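Local coordinates for protein cytochrome P450 (Picrophilus torridus, PDB 2RFB) that binds a heme through a thiolate ligand and probably acts as a monooxygenase, inserting one atom of molecular oxygen into a substrate, at residues F66-I71 with L296-L300; R218-V222 with A305-N310. All coordinates share one frame. Residue numbers count along the deposited sequence, not the author numbering.

Interaction 1 of 2, residues F66-I71 with L296-L300; sequences FLPSKI and LGAPL. With HEM (protoporphyrin IX containing Fe), chain G.
This contact packs residues 66-71, just past the body of the cytochrome P450 C helix, against the Cys ligand loop and the start of the L helix (298-315). L67 is the N-cap of the short helix 68-71, and I71 N donates to L67 O at 3.0 Å. G297 stands at the N-cap position of the L helix. The closest CA pairs are F66-G297 (6.5 Å), P68-P299 (5.2 Å) and I71-L300 (6.1 Å). Two bumps dominate. The first is F66 (chi1 m), which points into the hollow between L296 and L300, both t,p. F66 CB lies 3.8 Å from L296 CD1. L300 CD2 meets the ring edge, 4.4 Å from F66 CE2. The second is P299, whose CG lies 3.4 Å from F66 O and 3.8 Å from P68 CG. I71 (m,m) closes the far end, with CG1 4.2 Å from L300 CB, and helix 101-111 covers both residues. L296 and G297 follow the axial ligand C295 and line the heme. G297 CA sits 3.4 Å from HEM C3C; a CB there would clash. A water donates to L296 O at 2.8 Å and, weakly, to F66 O at 3.3 Å.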
ATOM      1  N   PHE A  66     -13.154   3.246  -5.822  1.00 70.49           N
ATOM      2  CA  PHE A  66     -12.158   2.189  -5.685  1.00 69.74           C
ATOM      3  C   PHE A  66     -12.673   0.757  -5.825  1.00 70.29           C
ATOM      4  O   PHE A  66     -11.893  -0.167  -5.756  1.00 70.94           O
ATOM      5  CB  PHE A  66     -11.361   2.379  -4.389  1.00 69.00           C
ATOM      6  CG  PHE A  66     -10.353   3.464  -4.504  1.00 67.76           C
ATOM      7  CD1 PHE A  66     -10.619   4.736  -4.003  1.00 67.60           C
ATOM      8  CD2 PHE A  66      -9.162   3.250  -5.209  1.00 64.55           C
ATOM      9  CE1 PHE A  66      -9.686   5.795  -4.159  1.00 66.37           C
ATOM     10  CE2 PHE A  66      -8.228   4.300  -5.378  1.00 66.44           C
ATOM     11  CZ  PHE A  66      -8.479   5.568  -4.832  1.00 65.84           C
ATOM     12  N   LEU A  67     -13.968   0.568  -6.023  1.00 71.60           N
ATOM     13  CA  LEU A  67     -14.517  -0.766  -6.347  1.00 72.96           C
ATOM     14  C   LEU A  67     -13.834  -1.350  -7.594  1.00 73.50           C
ATOM     15  O   LEU A  67     -13.538  -0.609  -8.546  1.00 73.51           O
ATOM     16  CB  LEU A  67     -16.028  -0.704  -6.603  1.00 72.57           C
ATOM     17  CG  LEU A  67     -17.086  -0.076  -5.668  1.00 74.45           C
ATOM     18  CD1 LEU A  67     -18.509  -0.242  -6.281  1.00 74.38           C
ATOM     19  CD2 LEU A  67     -17.078  -0.605  -4.222  1.00 76.58           C
ATOM     20  N   PRO A  68     -13.597  -2.676  -7.609  1.00 74.04           N
ATOM     21  CA  PRO A  68     -12.881  -3.268  -8.722  1.00 74.86           C
ATOM     22  C   PRO A  68     -13.576  -2.929 -10.002  1.00 76.32           C
ATOM     23  O   PRO A  68     -12.961  -2.965 -11.068  1.00 77.70           O
ATOM     24  CB  PRO A  68     -13.011  -4.759  -8.470  1.00 74.59           C
ATOM     25  CG  PRO A  68     -13.201  -4.863  -7.039  1.00 74.81           C
ATOM     26  CD  PRO A  68     -13.990  -3.688  -6.623  1.00 73.89           C
ATOM     27  N   SER A  69     -14.853  -2.574  -9.885  1.00 76.86           N
ATOM     28  CA  SER A  69     -15.644  -2.159 -11.018  1.00 77.04           C
ATOM     29  C   SER A  69     -15.168  -0.833 -11.570  1.00 77.22           C
ATOM     30  O   SER A  69     -14.917  -0.726 -12.763  1.00 77.99           O
ATOM     31  CB  SER A  69     -17.109  -2.048 -10.615  1.00 77.22           C
ATOM     32  OG  SER A  69     -17.904  -2.264 -11.746  1.00 78.14           O
ATOM     33  N   LYS A  70     -15.049   0.182 -10.715  1.00 76.88           N
ATOM     34  CA  LYS A  70     -14.749   1.517 -11.214  1.00 76.82           C
ATOM     35  C   LYS A  70     -13.280   1.607 -11.649  1.00 76.36           C
ATOM     36  O   LYS A  70     -12.973   2.145 -12.726  1.00 76.43           O
ATOM     37  CB  LYS A  70     -15.109   2.601 -10.191  1.00 76.97           C
ATOM     38  CG  LYS A  70     -16.561   2.603  -9.741  1.00 78.94           C
ATOM     39  CD  LYS A  70     -17.555   3.112 -10.792  1.00 81.29           C
ATOM     40  CE  LYS A  70     -18.977   3.076 -10.231  1.00 81.22           C
ATOM     41  NZ  LYS A  70     -19.988   2.911 -11.299  1.00 81.98           N
ATOM     42  N   ILE A  71     -12.403   1.061 -10.804  1.00 75.21           N
ATOM     43  CA  ILE A  71     -10.962   0.913 -11.068  1.00 74.13           C
ATOM     44  C   ILE A  71     -10.631   0.371 -12.451  1.00 73.34           C
ATOM     45  O   ILE A  71      -9.792   0.928 -13.159  1.00 72.04           O
ATOM     46  CB  ILE A  71     -10.305   0.056  -9.953  1.00 73.33           C
ATOM     47  CG1 ILE A  71      -9.967   0.950  -8.768  1.00 74.40           C
ATOM     48  CG2 ILE A  71      -9.079  -0.628 -10.425  1.00 72.80           C
ATOM     49  CD1 ILE A  71      -9.503   2.385  -9.145  1.00 73.74           C
ATOM     50  N   LEU A 296      -8.117   0.308   1.146  1.00 65.71           N
ATOM     51  CA  LEU A 296      -8.958   0.949   0.189  1.00 67.63           C
ATOM     52  C   LEU A 296      -8.432   0.737  -1.237  1.00 68.33           C
ATOM     53  O   LEU A 296      -9.232   0.563  -2.151  1.00 69.29           O
ATOM     54  CB  LEU A 296      -9.061   2.446   0.519  1.00 67.31           C
ATOM     55  CG  LEU A 296      -9.900   3.275  -0.443  1.00 68.72           C
ATOM     56  CD1 LEU A 296     -11.263   2.642  -0.615  1.00 68.19           C
ATOM     57  CD2 LEU A 296     -10.076   4.709   0.038  1.00 68.25           C
ATOM     58  N   GLY A 297      -7.115   0.746  -1.426  1.00 68.39           N
ATOM     59  CA  GLY A 297      -6.535   0.596  -2.767  1.00 69.37           C
ATOM     60  C   GLY A 297      -6.240  -0.826  -3.249  1.00 70.35           C
ATOM     61  O   GLY A 297      -5.572  -1.020  -4.272  1.00 71.38           O
ATOM     62  N   ALA A 298      -6.721  -1.836  -2.532  1.00 70.20           N
ATOM     63  CA  ALA A 298      -6.427  -3.217  -2.903  1.00 69.57           C
ATOM     64  C   ALA A 298      -6.782  -3.586  -4.359  1.00 69.31           C
ATOM     65  O   ALA A 298      -5.964  -4.220  -5.009  1.00 70.36           O
ATOM     66  CB  ALA A 298      -7.054  -4.233  -1.878  1.00 68.61           C
ATOM     67  N   PRO A 299      -8.024  -3.295  -4.853  1.00 69.18           N
ATOM     68  CA  PRO A 299      -8.308  -3.503  -6.290  1.00 68.03           C
ATOM     69  C   PRO A 299      -7.397  -2.746  -7.227  1.00 67.93           C
ATOM     70  O   PRO A 299      -7.035  -3.280  -8.250  1.00 69.00           O
ATOM     71  CB  PRO A 299      -9.748  -2.999  -6.455  1.00 66.88           C
ATOM     72  CG  PRO A 299     -10.328  -3.175  -5.152  1.00 68.00           C
ATOM     73  CD  PRO A 299      -9.257  -2.903  -4.136  1.00 68.85           C
ATOM     74  N   LEU A 300      -7.024  -1.514  -6.900  1.00 68.07           N
ATOM     75  CA  LEU A 300      -6.134  -0.777  -7.775  1.00 67.91           C
ATOM     76  C   LEU A 300      -4.766  -1.441  -7.743  1.00 67.93           C
ATOM     77  O   LEU A 300      -4.181  -1.628  -8.805  1.00 67.46           O
ATOM     78  CB  LEU A 300      -6.006   0.699  -7.394  1.00 67.87           C
ATOM     79  CG  LEU A 300      -4.949   1.441  -8.258  1.00 68.69           C
ATOM     80  CD1 LEU A 300      -5.259   1.348  -9.761  1.00 70.39           C
ATOM     81  CD2 LEU A 300      -4.851   2.909  -7.862  1.00 68.47           C
TER
HETATM   82  CHA HEM G 410      -4.948   0.751   4.176  1.00 67.06           C
HETATM   83  CHB HEM G 410      -1.488  -2.459   2.759  1.00 69.42           C
HETATM   84  CHC HEM G 410      -1.712  -0.398  -1.740  1.00 68.33           C
HETATM   85  CHD HEM G 410      -4.591   3.219  -0.174  1.00 66.96           C
HETATM   86  C1A HEM G 410      -4.025  -0.309   4.152  1.00 67.66           C
HETATM   87  C2A HEM G 410      -3.776  -1.226   5.239  1.00 69.28           C
HETATM   88  C3A HEM G 410      -2.812  -2.104   4.812  1.00 68.04           C
HETATM   89  C4A HEM G 410      -2.491  -1.750   3.478  1.00 66.90           C
HETATM   90  CMA HEM G 410      -2.076  -3.353   5.520  1.00 60.80           C
HETATM   91  CAA HEM G 410      -4.505  -1.179   6.627  1.00 66.63           C
HETATM   92  CBA HEM G 410      -3.756  -0.299   7.660  1.00 65.95           C
HETATM   93  CGA HEM G 410      -4.527  -0.480   8.939  1.00 68.71           C
HETATM   94  O1A HEM G 410      -5.394  -1.422   9.052  1.00 68.48           O
HETATM   95  O2A HEM G 410      -4.268   0.324   9.857  1.00 68.71           O
HETATM   96  C1B HEM G 410      -1.262  -2.199   1.393  1.00 69.69           C
HETATM   97  C2B HEM G 410      -0.494  -2.995   0.466  1.00 70.27           C
HETATM   98  C3B HEM G 410      -0.607  -2.346  -0.739  1.00 71.29           C
HETATM   99  C4B HEM G 410      -1.417  -1.199  -0.585  1.00 69.01           C
HETATM  100  CMB HEM G 410       0.267  -4.323   0.911  1.00 66.08           C
HETATM  101  CAB HEM G 410      -0.068  -2.513  -2.245  1.00 71.76           C
HETATM  102  CBB HEM G 410       0.396  -3.744  -2.795  1.00 75.81           C
HETATM  103  C1C HEM G 410      -2.579   0.747  -1.839  1.00 68.52           C
HETATM  104  C2C HEM G 410      -3.003   1.612  -2.964  1.00 69.16           C
HETATM  105  C3C HEM G 410      -3.785   2.595  -2.450  1.00 67.58           C
HETATM  106  C4C HEM G 410      -3.858   2.420  -1.054  1.00 64.98           C
HETATM  107  CMC HEM G 410      -2.692   1.553  -4.528  1.00 64.27           C
HETATM  108  CAC HEM G 410      -4.530   3.746  -3.235  1.00 68.13           C
HETATM  109  CBC HEM G 410      -4.390   5.045  -2.912  1.00 71.68           C
HETATM  110  C1D HEM G 410      -4.956   2.860   1.166  1.00 65.90           C
HETATM  111  C2D HEM G 410      -5.823   3.619   2.037  1.00 66.09           C
HETATM  112  C3D HEM G 410      -5.874   2.831   3.358  1.00 67.48           C
HETATM  113  C4D HEM G 410      -5.082   1.688   3.143  1.00 68.18           C
HETATM  114  CMD HEM G 410      -6.533   4.984   1.765  1.00 64.98           C
HETATM  115  CAD HEM G 410      -6.610   3.085   4.717  1.00 66.98           C
HETATM  116  CBD HEM G 410      -8.052   2.550   4.572  1.00 65.85           C
HETATM  117  CGD HEM G 410      -8.822   2.781   5.833  1.00 66.13           C
HETATM  118  O1D HEM G 410      -8.168   3.078   6.884  1.00 69.00           O
HETATM  119  O2D HEM G 410     -10.085   2.679   5.798  1.00 64.53           O
HETATM  120  NA  HEM G 410      -3.226  -0.667   3.061  1.00 66.60           N
HETATM  121  NB  HEM G 410      -1.850  -1.098   0.700  1.00 68.85           N
HETATM  122  NC  HEM G 410      -3.157   1.301  -0.696  1.00 68.05           N
HETATM  123  ND  HEM G 410      -4.526   1.706   1.864  1.00 67.06           N
HETATM  124 FE   HEM G 410      -3.388   0.256   1.164  1.00 66.12          FE
HETATM  125  O   HOH W   1     -11.618  -0.928  -2.520  1.00 54.87           O

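Interaction 2 of 2, residues R218-V222 with A305-N310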
ATOM      1  N   ARG A 218      -1.989 -14.514 -13.518  1.00 66.29           N
ATOM      2  CA  ARG A 218      -1.357 -13.334 -12.941  1.00 66.64           C
ATOM      3  C   ARG A 218      -1.899 -12.985 -11.565  1.00 66.95           C
ATOM      4  O   ARG A 218      -1.107 -12.813 -10.619  1.00 66.61           O
ATOM      5  CB  ARG A 218      -1.434 -12.172 -13.901  1.00 65.90           C
ATOM      6  CG  ARG A 218      -0.514 -12.435 -15.079  1.00 70.06           C
ATOM      7  CD  ARG A 218      -0.365 -11.263 -15.979  1.00 73.95           C
ATOM      8  NE  ARG A 218      -1.394 -11.299 -17.024  1.00 78.41           N
ATOM      9  CZ  ARG A 218      -2.343 -10.379 -17.168  1.00 79.84           C
ATOM     10  NH1 ARG A 218      -2.433  -9.324 -16.330  1.00 77.93           N
ATOM     11  NH2 ARG A 218      -3.212 -10.535 -18.150  1.00 80.26           N
ATOM     12  N   SER A 219      -3.227 -12.914 -11.447  1.00 66.43           N
ATOM     13  CA  SER A 219      -3.872 -12.664 -10.164  1.00 68.01           C
ATOM     14  C   SER A 219      -3.333 -13.533  -9.062  1.00 68.05           C
ATOM     15  O   SER A 219      -2.914 -13.023  -8.011  1.00 69.02           O
ATOM     16  CB  SER A 219      -5.374 -12.866 -10.240  1.00 68.07           C
ATOM     17  OG  SER A 219      -5.919 -11.801 -10.994  1.00 73.30           O
ATOM     18  N   GLY A 220      -3.308 -14.835  -9.331  1.00 67.69           N
ATOM     19  CA  GLY A 220      -2.842 -15.825  -8.385  1.00 66.72           C
ATOM     20  C   GLY A 220      -1.426 -15.593  -7.968  1.00 66.47           C
ATOM     21  O   GLY A 220      -1.122 -15.703  -6.778  1.00 67.98           O
ATOM     22  N   PHE A 221      -0.558 -15.242  -8.921  1.00 65.61           N
ATOM     23  CA  PHE A 221       0.846 -14.938  -8.602  1.00 65.53           C
ATOM     24  C   PHE A 221       0.959 -13.682  -7.714  1.00 65.61           C
ATOM     25  O   PHE A 221       1.775 -13.615  -6.774  1.00 66.78           O
ATOM     26  CB  PHE A 221       1.668 -14.789  -9.891  1.00 65.74           C
ATOM     27  CG  PHE A 221       3.154 -14.579  -9.664  1.00 65.68           C
ATOM     28  CD1 PHE A 221       4.040 -15.633  -9.762  1.00 68.36           C
ATOM     29  CD2 PHE A 221       3.655 -13.354  -9.359  1.00 68.11           C
ATOM     30  CE1 PHE A 221       5.404 -15.474  -9.560  1.00 68.65           C
ATOM     31  CE2 PHE A 221       5.044 -13.173  -9.168  1.00 71.62           C
ATOM     32  CZ  PHE A 221       5.914 -14.241  -9.280  1.00 67.67           C
ATOM     33  N   VAL A 222       0.110 -12.700  -7.972  1.00 65.69           N
ATOM     34  CA  VAL A 222       0.145 -11.436  -7.234  1.00 65.08           C
ATOM     35  C   VAL A 222      -0.316 -11.729  -5.821  1.00 66.35           C
ATOM     36  O   VAL A 222       0.342 -11.275  -4.853  1.00 66.65           O
ATOM     37  CB  VAL A 222      -0.765 -10.347  -7.925  1.00 65.53           C
ATOM     38  CG1 VAL A 222      -1.034  -9.168  -6.994  1.00 61.60           C
ATOM     39  CG2 VAL A 222      -0.153  -9.891  -9.293  1.00 61.96           C
ATOM     40  N   ALA A 305      -0.258  -4.459 -10.193  1.00 63.89           N
ATOM     41  CA  ALA A 305       0.730  -5.521 -10.086  1.00 63.79           C
ATOM     42  C   ALA A 305       0.531  -6.513 -11.236  1.00 63.61           C
ATOM     43  O   ALA A 305       1.506  -6.941 -11.925  1.00 63.40           O
ATOM     44  CB  ALA A 305       0.589  -6.235  -8.745  1.00 63.05           C
ATOM     45  N   SER A 306      -0.727  -6.833 -11.485  1.00 62.19           N
ATOM     46  CA  SER A 306      -1.027  -7.806 -12.528  1.00 63.02           C
ATOM     47  C   SER A 306      -0.490  -7.370 -13.917  1.00 63.18           C
ATOM     48  O   SER A 306       0.039  -8.199 -14.702  1.00 63.26           O
ATOM     49  CB  SER A 306      -2.515  -8.008 -12.599  1.00 61.75           C
ATOM     50  OG  SER A 306      -2.836  -8.579 -13.836  1.00 67.61           O
ATOM     51  N   ILE A 307      -0.616  -6.077 -14.230  1.00 62.63           N
ATOM     52  CA  ILE A 307      -0.158  -5.616 -15.529  1.00 61.81           C
ATOM     53  C   ILE A 307       1.372  -5.542 -15.460  1.00 62.18           C
ATOM     54  O   ILE A 307       2.045  -5.879 -16.447  1.00 61.96           O
ATOM     55  CB  ILE A 307      -0.820  -4.246 -15.892  1.00 62.20           C
ATOM     56  CG1 ILE A 307      -2.241  -4.422 -16.401  1.00 59.07           C
ATOM     57  CG2 ILE A 307       0.027  -3.401 -16.843  1.00 59.50           C
ATOM     58  CD1 ILE A 307      -3.158  -3.225 -15.992  1.00 53.42           C
ATOM     59  N   ALA A 308       1.905  -5.099 -14.308  1.00 61.43           N
ATOM     60  CA  ALA A 308       3.364  -5.008 -14.125  1.00 62.23           C
ATOM     61  C   ALA A 308       4.019  -6.360 -14.332  1.00 62.26           C
ATOM     62  O   ALA A 308       4.955  -6.486 -15.096  1.00 62.01           O
ATOM     63  CB  ALA A 308       3.737  -4.431 -12.741  1.00 62.39           C
ATOM     64  N   LEU A 309       3.497  -7.381 -13.662  1.00 63.07           N
ATOM     65  CA  LEU A 309       3.931  -8.758 -13.917  1.00 63.36           C
ATOM     66  C   LEU A 309       3.859  -9.117 -15.396  1.00 63.66           C
ATOM     67  O   LEU A 309       4.865  -9.516 -16.001  1.00 65.01           O
ATOM     68  CB  LEU A 309       3.065  -9.727 -13.132  1.00 63.55           C
ATOM     69  CG  LEU A 309       3.505 -11.189 -13.124  1.00 65.13           C
ATOM     70  CD1 LEU A 309       4.857 -11.424 -12.334  1.00 63.60           C
ATOM     71  CD2 LEU A 309       2.355 -11.929 -12.486  1.00 64.15           C
ATOM     72  N   ASN A 310       2.703  -8.960 -16.005  1.00 62.21           N
ATOM     73  CA  ASN A 310       2.649  -9.295 -17.387  1.00 62.82           C
ATOM     74  C   ASN A 310       3.726  -8.570 -18.236  1.00 63.44           C
ATOM     75  O   ASN A 310       4.468  -9.195 -19.027  1.00 63.01           O
ATOM     76  CB  ASN A 310       1.254  -9.058 -17.949  1.00 62.67           C
ATOM     77  CG  ASN A 310       1.057  -9.743 -19.258  1.00 63.59           C
ATOM     78  OD1 ASN A 310       0.314  -9.280 -20.099  1.00 66.30           O
ATOM     79  ND2 ASN A 310       1.746 -10.845 -19.451  1.00 63.05           N
TER
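This is a helix-helix crossing between the start of the K helix (218-228), which carries the P450 ExxR motif, and the middle of the L helix (298-315). The short axes cross at 107°, 9.1 Å apart at their closest. R218 and S306 are the nearest CA pair, at 5.6 Å. The R218 side chain is a knob in a hole made by S306, I307, L309 and N310. R218 CG lies 3.9 Å from L309 CD2, and R218 CD lies 3.4 Å from N310 CB, which covers one face of the guanidinium. R218 NH1 makes a weak hydrogen bond to S306 O (3.2 Å) and is 2.6 Å from S306 OG. Deeper in, V222 CG2 meets A305 CB at 3.8 Å, and F221 CE2 meets L309 CD1 at 3.6 Å. F221 also touches helix 175-206. The contact grades from a buried apolar part to a more exposed polar part around R218. S306 O already accepts the helix bond from N310 N, so packing by the arginine's aliphatic stem probably carries more than its weak bond.

Overall arrangement
Both interactions use the L helix, 298-315. Interaction 1 takes its first turn and the loop before it. Interaction 2 takes a part further along. Their centres are 15 Å apart and their nearest atoms about 5 Å apart, so they do not touch. Along the chain the order is 66-71, 218-222, 296-300, 305-310, and the two contacts cross. Interaction 1 lies against the heme, next to the axial cysteine. Interaction 2 is a step away, with A305 about 6 Å from the heme by its side chain. The L helix thus meets residues 66-71, early in the chain, at its start beside the heme-ligand loop, and the K helix further along.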